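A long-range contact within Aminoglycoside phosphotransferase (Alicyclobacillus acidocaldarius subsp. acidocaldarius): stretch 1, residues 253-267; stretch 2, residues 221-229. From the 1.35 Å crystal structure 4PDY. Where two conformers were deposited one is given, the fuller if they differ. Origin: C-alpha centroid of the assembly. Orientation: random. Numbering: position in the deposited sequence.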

ATOM      1  N   ALA A 253      10.282  -6.288   0.305  1.00 11.40           N
ATOM      2  CA  ALA A 253       9.234  -7.262   0.502  1.00  9.97           C
ATOM      3  C   ALA A 253       7.907  -6.658   0.972  1.00 10.85           C
ATOM      4  O   ALA A 253       6.838  -7.241   0.734  1.00 11.71           O
ATOM      5  CB  ALA A 253       9.705  -8.325   1.506  1.00 11.10           C
ATOM      6  N   LEU A 254       7.960  -5.536   1.689  1.00 11.35           N
ATOM      7  CA  LEU A 254       6.711  -4.919   2.144  1.00 11.66           C
ATOM      8  C   LEU A 254       5.844  -4.435   0.980  1.00 11.49           C
ATOM      9  O   LEU A 254       4.679  -4.792   0.917  1.00 10.96           O
ATOM     10  CB  LEU A 254       6.973  -3.782   3.103  1.00 12.98           C
ATOM     11  CG  LEU A 254       7.517  -4.166   4.487  1.00 17.36           C
ATOM     12  CD1 LEU A 254       7.691  -2.928   5.345  1.00 18.88           C
ATOM     13  CD2 LEU A 254       6.617  -5.173   5.184  1.00 22.61           C
ATOM     14  N   ASP A 255       6.424  -3.684   0.054  1.00 10.34           N
ATOM     15  CA  ASP A 255       5.663  -3.245  -1.104  1.00 11.00           C
ATOM     16  C   ASP A 255       5.252  -4.456  -1.943  1.00 11.18           C
ATOM     17  O   ASP A 255       4.129  -4.515  -2.448  1.00 10.64           O
ATOM     18  CB  ASP A 255       6.479  -2.261  -1.951  1.00 11.69           C
ATOM     19  CG  ASP A 255       6.307  -0.770  -1.544  1.00 11.28           C
ATOM     20  OD1 ASP A 255       5.449  -0.404  -0.696  1.00 12.00           O
ATOM     21  OD2 ASP A 255       7.108   0.039  -2.089  1.00 11.02           O
HETATM   22  N   MSE A 256       6.152  -5.424  -2.103  0.50 10.17           N
HETATM   23  CA  MSE A 256       5.839  -6.586  -2.919  0.50 10.29           C
HETATM   24  C   MSE A 256       4.678  -7.376  -2.357  0.50  9.86           C
HETATM   25  O   MSE A 256       3.749  -7.735  -3.086  0.50 10.17           O
HETATM   26  CB  MSE A 256       7.100  -7.425  -3.098  0.50  9.89           C
HETATM   27  CG  MSE A 256       6.940  -8.395  -4.254  0.50 10.22           C
HETATM   28 SE   MSE A 256       8.517  -9.535  -4.401  0.50 12.89          SE
HETATM   29  CE  MSE A 256      10.068  -8.327  -4.383  0.50 12.28           C
ATOM     30  N   ALA A 257       4.714  -7.646  -1.050  1.00 10.04           N
ATOM     31  CA  ALA A 257       3.656  -8.406  -0.398  1.00  9.78           C
ATOM     32  C   ALA A 257       2.334  -7.642  -0.389  1.00  9.18           C
ATOM     33  O   ALA A 257       1.286  -8.251  -0.493  1.00  9.96           O
ATOM     34  CB  ALA A 257       4.067  -8.801   1.027  1.00 10.83           C
ATOM     35  N   HIS A 258       2.385  -6.342  -0.154  1.00 10.35           N
ATOM     36  CA  HIS A 258       1.137  -5.553  -0.146  1.00 10.40           C
ATOM     37  C   HIS A 258       0.453  -5.506  -1.524  1.00 10.40           C
ATOM     38  O   HIS A 258      -0.750  -5.736  -1.601  1.00 10.58           O
ATOM     39  CB  HIS A 258       1.378  -4.149   0.429  1.00 11.80           C
ATOM     40  CG  HIS A 258       1.868  -4.160   1.851  1.00 15.17           C
ATOM     41  ND1 HIS A 258       2.647  -3.154   2.370  1.00 17.13           N
ATOM     42  CD2 HIS A 258       1.735  -5.079   2.837  1.00 18.45           C
ATOM     43  CE1 HIS A 258       2.940  -3.426   3.632  1.00 18.75           C
ATOM     44  NE2 HIS A 258       2.378  -4.581   3.945  1.00 20.51           N
ATOM     45  N   LEU A 259       1.235  -5.323  -2.571  1.00  9.55           N
ATOM     46  CA  LEU A 259       0.704  -5.424  -3.925  1.00  9.53           C
ATOM     47  C   LEU A 259       0.129  -6.808  -4.179  1.00 10.87           C
ATOM     48  O   LEU A 259      -0.981  -6.957  -4.705  1.00 10.52           O
ATOM     49  CB  LEU A 259       1.785  -5.109  -4.944  1.00 10.40           C
ATOM     50  CG  LEU A 259       1.336  -5.236  -6.410  1.00  9.48           C
ATOM     51  CD1 LEU A 259       0.163  -4.316  -6.766  1.00 10.06           C
ATOM     52  CD2 LEU A 259       2.501  -4.950  -7.315  1.00 10.99           C
ATOM     53  N   LEU A 260       0.883  -7.846  -3.798  1.00  9.98           N
ATOM     54  CA  LEU A 260       0.410  -9.187  -4.041  1.00  9.94           C
ATOM     55  C   LEU A 260      -0.886  -9.488  -3.298  1.00  8.95           C
ATOM     56  O   LEU A 260      -1.784 -10.125  -3.830  1.00 10.38           O
ATOM     57  CB  LEU A 260       1.497 -10.208  -3.660  1.00  9.85           C
ATOM     58  CG  LEU A 260       2.676 -10.318  -4.624  1.00 11.55           C
ATOM     59  CD1 LEU A 260       3.887 -10.981  -3.983  1.00 11.79           C
ATOM     60  CD2 LEU A 260       2.296 -11.118  -5.867  1.00 12.31           C
ATOM     61  N   ARG A 261      -0.969  -9.102  -2.031  1.00  9.51           N
ATOM     62  CA  ARG A 261      -2.140  -9.471  -1.269  1.00 10.51           C
ATOM     63  C   ARG A 261      -3.387  -8.818  -1.878  1.00 10.89           C
ATOM     64  O   ARG A 261      -4.419  -9.445  -2.030  1.00 11.77           O
ATOM     65  CB  ARG A 261      -2.010  -9.142   0.226  1.00 11.02           C
ATOM     66  CG  ARG A 261      -3.018  -9.956   1.012  1.00 12.82           C
ATOM     67  CD  ARG A 261      -3.285  -9.491   2.425  1.00 14.20           C
ATOM     68  NE  ARG A 261      -2.140  -9.369   3.314  1.00 14.22           N
ATOM     69  CZ  ARG A 261      -1.508 -10.350   3.987  1.00 16.67           C
ATOM     70  NH1 ARG A 261      -1.850 -11.630   3.885  1.00 15.25           N
ATOM     71  NH2 ARG A 261      -0.528 -10.011   4.808  1.00 18.51           N
ATOM     72  N   ARG A 262      -3.265  -7.549  -2.178  1.00 11.99           N
ATOM     73  CA  ARG A 262      -4.412  -6.828  -2.753  1.00 11.48           C
ATOM     74  C   ARG A 262      -4.819  -7.405  -4.101  1.00 11.10           C
ATOM     75  O   ARG A 262      -6.017  -7.593  -4.381  1.00 14.80           O
ATOM     76  CB  ARG A 262      -4.070  -5.345  -2.874  1.00 13.46           C
ATOM     77  CG  ARG A 262      -4.049  -4.643  -1.520  1.00 18.59           C
ATOM     78  CD  ARG A 262      -3.831  -3.136  -1.594  1.00 25.28           C
ATOM     79  NE  ARG A 262      -3.836  -2.548  -0.244  1.00 29.11           N
ATOM     80  CZ  ARG A 262      -2.780  -2.026   0.396  1.00 31.81           C
ATOM     81  NH1 ARG A 262      -1.570  -1.945  -0.166  1.00 24.21           N
ATOM     82  NH2 ARG A 262      -2.942  -1.547   1.626  1.00 37.00           N
ATOM     83  N   SER A 263      -3.828  -7.664  -4.944  0.50 11.08           N
ATOM     84  CA  SER A 263      -4.084  -8.213  -6.274  0.50 12.06           C
ATOM     85  C   SER A 263      -4.720  -9.593  -6.153  0.50 12.94           C
ATOM     86  O   SER A 263      -5.810  -9.850  -6.693  0.50 13.01           O
ATOM     87  CB  SER A 263      -2.795  -8.317  -7.088  0.50 13.30           C
ATOM     88  OG  SER A 263      -2.146  -7.063  -7.225  0.50 13.31           O
ATOM     89  N   LEU A 264      -4.042 -10.477  -5.421  1.00 11.40           N
ATOM     90  CA  LEU A 264      -4.492 -11.853  -5.328  1.00 10.38           C
ATOM     91  C   LEU A 264      -5.859 -11.987  -4.665  1.00 11.48           C
ATOM     92  O   LEU A 264      -6.650 -12.835  -5.049  1.00 13.32           O
ATOM     93  CB  LEU A 264      -3.465 -12.726  -4.616  1.00 10.66           C
ATOM     94  CG  LEU A 264      -2.167 -12.909  -5.405  1.00 11.42           C
ATOM     95  CD1 LEU A 264      -1.056 -13.409  -4.487  1.00 12.22           C
ATOM     96  CD2 LEU A 264      -2.316 -13.863  -6.590  1.00 13.45           C
ATOM     97  N   GLU A 265      -6.138 -11.189  -3.634  0.50 12.89           N
ATOM     98  CA  GLU A 265      -7.428 -11.311  -2.933  0.50 15.94           C
ATOM     99  C   GLU A 265      -8.585 -10.919  -3.840  0.50 17.64           C
ATOM    100  O   GLU A 265      -9.685 -11.447  -3.711  0.50 14.43           O
ATOM    101  CB  GLU A 265      -7.477 -10.448  -1.667  0.50 16.42           C
ATOM    102  CG  GLU A 265      -8.797 -10.559  -0.910  0.50 20.10           C
ATOM    103  CD  GLU A 265      -9.947  -9.837  -1.593  0.50 23.65           C
ATOM    104  OE1 GLU A 265      -9.699  -8.809  -2.261  0.50 29.50           O
ATOM    105  OE2 GLU A 265     -11.105 -10.290  -1.461  0.50 28.69           O
ATOM    106  N   ARG A 266      -8.321  -9.992  -4.756  0.50 18.93           N
ATOM    107  CA  ARG A 266      -9.344  -9.496  -5.678  0.50 21.54           C
ATOM    108  C   ARG A 266      -9.373 -10.250  -7.028  0.50 21.65           C
ATOM    109  O   ARG A 266     -10.383 -10.200  -7.735  0.50 25.26           O
ATOM    110  CB  ARG A 266      -9.161  -7.984  -5.882  0.50 22.98           C
ATOM    111  CG  ARG A 266      -9.681  -7.153  -4.711  0.50 26.68           C
ATOM    112  CD  ARG A 266      -8.976  -5.809  -4.552  0.50 29.07           C
ATOM    113  NE  ARG A 266      -8.974  -4.994  -5.759  0.50 32.42           N
ATOM    114  CZ  ARG A 266      -8.257  -3.882  -5.907  0.50 30.53           C
ATOM    115  NH1 ARG A 266      -8.320  -3.202  -7.049  0.50 31.12           N
ATOM    116  NH2 ARG A 266      -7.481  -3.447  -4.919  0.50 21.31           N
ATOM    117  N   GLY A 267      -8.283 -10.934  -7.383  1.00 21.68           N
ATOM    118  CA  GLY A 267      -8.276 -11.867  -8.526  1.00 21.00           C
ATOM    119  C   GLY A 267      -8.377 -13.343  -8.170  1.00 17.94           C
ATOM    120  O   GLY A 267      -7.936 -14.198  -8.937  1.00 16.79           O
TER
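Stretch 2, residues 221-229: WCHLDVIPS

What holds stretch 2 most firmly to the helix? The carboxylate of D255 does, by accepting two backbone hydrogen bonds from consecutive residues just past the short strand 221-222. H223 N donates to D255 OD2 at 2.8 Å with an N-H...O angle of 158°, and L224 N donates to D255 OD1 at 3.0 Å with an angle of 156°. Two successive amides can point at one side chain because the backbone leaves its extended form here: C222 has phi/psi of -101/154, H223 turns to -76/-44, and L224 takes the left-handed values 66/18. The two hydrogen bonds thus fall on different carboxylate oxygens, and a buried acidic group gains partners that the main chain supplies. D255 OD2 also lies 3.2 Å from C222 CA, so the carboxylate is tucked close against the backbone as the strand gives way to the turn.

What bonds lie within the turn itself? D225 N donates to H223 ND1 at 3.1 Å, a bond between the main chain and the imidazole two residues earlier. The CA-to-CB bond of H223 points sideways to the helix and the end of its side chain leads away; ND1 accepts from D225 N within the loop, and NE2 is hydrogen-bonded elsewhere in the structure. A weak backbone bond from I227 N to D225 O, at 3.0 Å, follows.

Where does the next polar contact fall? It comes two turns further along the helix, at R262, whose side chain reaches back toward V226. R262 NH1 lies 2.8 Å from V226 O, and a water joins the same two residues: it accepts from V226 N at 3.0 Å and from R262 NH1 at 2.9 Å. The guanidinium has an apolar neighbour as well, for I227 CG2 sits over one of its faces, 3.9 Å from R262 CZ.

In which direction does stretch 2 run, and what packs beneath it? Both chains advance the same way, since C222 lies nearest D255 and V226 nearest L259, with CA atoms 6.0 and 6.3 Å apart; four residues of loop keep pace with about one turn of helix. Stretch 2 is irregular over most of this course, so its path is best described by these pairings. L254 packs near the beginning, with its CB 4.1 Å from L224 CD2 and 4.3 Å from C222 SG. The CA-to-CB bond of V226 points toward the helix, and the residue is heavily covered by it: its CG2 is 3.7 Å from D255 OD1, and its CG1 is 4.2 Å from L259 CD1.

How does the contact end? At the far end, where stretch 2 enters a 3-10 segment at P228, the long side chain of R266 extends to the proline ring. P228 CG lies near the guanidinium plane, at its edge, 3.5 Å from R266 NH1. G267 then leaves helical geometry, and the two stretches together bury 513 Å² of surface.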

ATOM      1  N   TRP A 221      13.721   2.920  -0.332  1.00 10.85           N
ATOM      2  CA  TRP A 221      12.425   3.263   0.216  1.00 10.86           C
ATOM      3  C   TRP A 221      11.327   2.418  -0.400  1.00  8.79           C
ATOM      4  O   TRP A 221      11.382   2.063  -1.583  1.00 11.73           O
ATOM      5  CB  TRP A 221      12.124   4.738  -0.059  1.00 10.55           C
ATOM      6  CG  TRP A 221      12.970   5.708   0.677  1.00 10.37           C
ATOM      7  CD1 TRP A 221      14.329   5.650   0.880  1.00 11.18           C
ATOM      8  CD2 TRP A 221      12.533   6.935   1.272  1.00 11.17           C
ATOM      9  NE1 TRP A 221      14.750   6.753   1.593  1.00 12.73           N
ATOM     10  CE2 TRP A 221      13.664   7.546   1.862  1.00 11.81           C
ATOM     11  CE3 TRP A 221      11.283   7.559   1.405  1.00 12.56           C
ATOM     12  CZ2 TRP A 221      13.582   8.767   2.535  1.00 13.05           C
ATOM     13  CZ3 TRP A 221      11.203   8.750   2.084  1.00 14.75           C
ATOM     14  CH2 TRP A 221      12.345   9.355   2.629  1.00 14.59           C
ATOM     15  N   CYS A 222      10.308   2.139   0.391  1.00  9.33           N
ATOM     16  CA  CYS A 222       9.025   1.644  -0.095  1.00  9.71           C
ATOM     17  C   CYS A 222       8.027   2.786  -0.130  1.00 10.01           C
ATOM     18  O   CYS A 222       8.152   3.757   0.597  1.00 10.19           O
ATOM     19  CB  CYS A 222       8.469   0.512   0.786  1.00 10.37           C
ATOM     20  SG  CYS A 222       9.211  -1.100   0.512  1.00 13.00           S
ATOM     21  N   HIS A 223       7.035   2.640  -1.012  1.00  8.83           N
ATOM     22  CA  HIS A 223       5.957   3.608  -1.124  1.00  9.50           C
ATOM     23  C   HIS A 223       4.953   3.475   0.029  1.00  9.99           C
ATOM     24  O   HIS A 223       4.521   4.462   0.611  1.00  9.74           O
ATOM     25  CB  HIS A 223       5.267   3.404  -2.471  1.00 10.24           C
ATOM     26  CG  HIS A 223       4.121   4.333  -2.719  1.00 10.62           C
ATOM     27  ND1 HIS A 223       2.839   4.036  -2.323  1.00  9.57           N
ATOM     28  CD2 HIS A 223       4.058   5.530  -3.347  1.00 10.86           C
ATOM     29  CE1 HIS A 223       2.026   5.010  -2.715  1.00 11.29           C
ATOM     30  NE2 HIS A 223       2.750   5.929  -3.309  1.00 10.36           N
ATOM     31  N   LEU A 224       4.579   2.234   0.349  1.00 10.84           N
ATOM     32  CA  LEU A 224       3.760   1.908   1.532  1.00 12.00           C
ATOM     33  C   LEU A 224       2.334   2.454   1.518  1.00 11.21           C
ATOM     34  O   LEU A 224       1.665   2.473   2.539  1.00 13.93           O
ATOM     35  CB  LEU A 224       4.469   2.287   2.830  1.00 12.34           C
ATOM     36  CG  LEU A 224       5.844   1.621   3.014  1.00 13.19           C
ATOM     37  CD1 LEU A 224       6.535   2.063   4.295  1.00 14.89           C
ATOM     38  CD2 LEU A 224       5.728   0.102   2.968  1.00 16.00           C
ATOM     39  N   ASP A 225       1.830   2.830   0.339  1.00 11.53           N
ATOM     40  CA  ASP A 225       0.400   3.108   0.207  1.00 12.31           C
ATOM     41  C   ASP A 225      -0.059   2.656  -1.169  1.00 11.34           C
ATOM     42  O   ASP A 225      -0.592   3.430  -1.989  1.00 12.23           O
ATOM     43  CB  ASP A 225       0.126   4.583   0.453  1.00 13.88           C
ATOM     44  CG  ASP A 225      -1.325   4.865   0.781  1.00 15.29           C
ATOM     45  OD1 ASP A 225      -2.111   3.914   1.020  1.00 19.42           O
ATOM     46  OD2 ASP A 225      -1.674   6.057   0.802  1.00 18.18           O
ATOM     47  N   VAL A 226       0.117   1.372  -1.404  1.00 11.41           N
ATOM     48  CA  VAL A 226      -0.060   0.755  -2.702  1.00 11.52           C
ATOM     49  C   VAL A 226      -1.502   0.345  -2.885  1.00 12.60           C
ATOM     50  O   VAL A 226      -1.891  -0.807  -2.685  1.00 15.57           O
ATOM     51  CB  VAL A 226       0.895  -0.441  -2.870  1.00 13.07           C
ATOM     52  CG1 VAL A 226       0.758  -1.047  -4.249  1.00 14.18           C
ATOM     53  CG2 VAL A 226       2.332   0.011  -2.600  1.00 13.26           C
ATOM     54  N   ILE A 227      -2.296   1.346  -3.269  1.00 12.93           N
ATOM     55  CA  ILE A 227      -3.719   1.194  -3.522  1.00 14.00           C
ATOM     56  C   ILE A 227      -3.964   1.732  -4.930  1.00 12.41           C
ATOM     57  O   ILE A 227      -3.193   2.545  -5.405  1.00 12.58           O
ATOM     58  CB  ILE A 227      -4.562   1.931  -2.464  1.00 15.28           C
ATOM     59  CG1 ILE A 227      -4.260   3.439  -2.425  1.00 16.18           C
ATOM     60  CG2 ILE A 227      -4.310   1.278  -1.101  1.00 17.61           C
ATOM     61  CD1 ILE A 227      -5.152   4.221  -1.487  1.00 18.55           C
ATOM     62  N   PRO A 228      -5.046   1.293  -5.584  1.00 13.73           N
ATOM     63  CA  PRO A 228      -5.241   1.690  -6.992  1.00 12.99           C
ATOM     64  C   PRO A 228      -5.230   3.186  -7.232  1.00 13.71           C
ATOM     65  O   PRO A 228      -4.663   3.632  -8.221  1.00 13.67           O
ATOM     66  CB  PRO A 228      -6.602   1.105  -7.324  1.00 14.98           C
ATOM     67  CG  PRO A 228      -6.615  -0.148  -6.507  1.00 14.51           C
ATOM     68  CD  PRO A 228      -6.003   0.255  -5.186  1.00 15.20           C
ATOM     69  N   SER A 229      -5.835   3.950  -6.335  1.00 13.50           N
ATOM     70  CA  SER A 229      -5.885   5.386  -6.543  1.00 14.79           C
ATOM     71  C   SER A 229      -4.533   6.089  -6.474  1.00 13.54           C
ATOM     72  O   SER A 229      -4.448   7.237  -6.899  1.00 16.40           O
ATOM     73  CB  SER A 229      -6.872   6.051  -5.584  1.00 17.64           C
ATOM     74  OG  SER A 229      -6.565   5.785  -4.239  1.00 21.14           O
TER
HETATM   75  O   HOH W   1       0.727  -0.494   0.870  1.00 16.21           O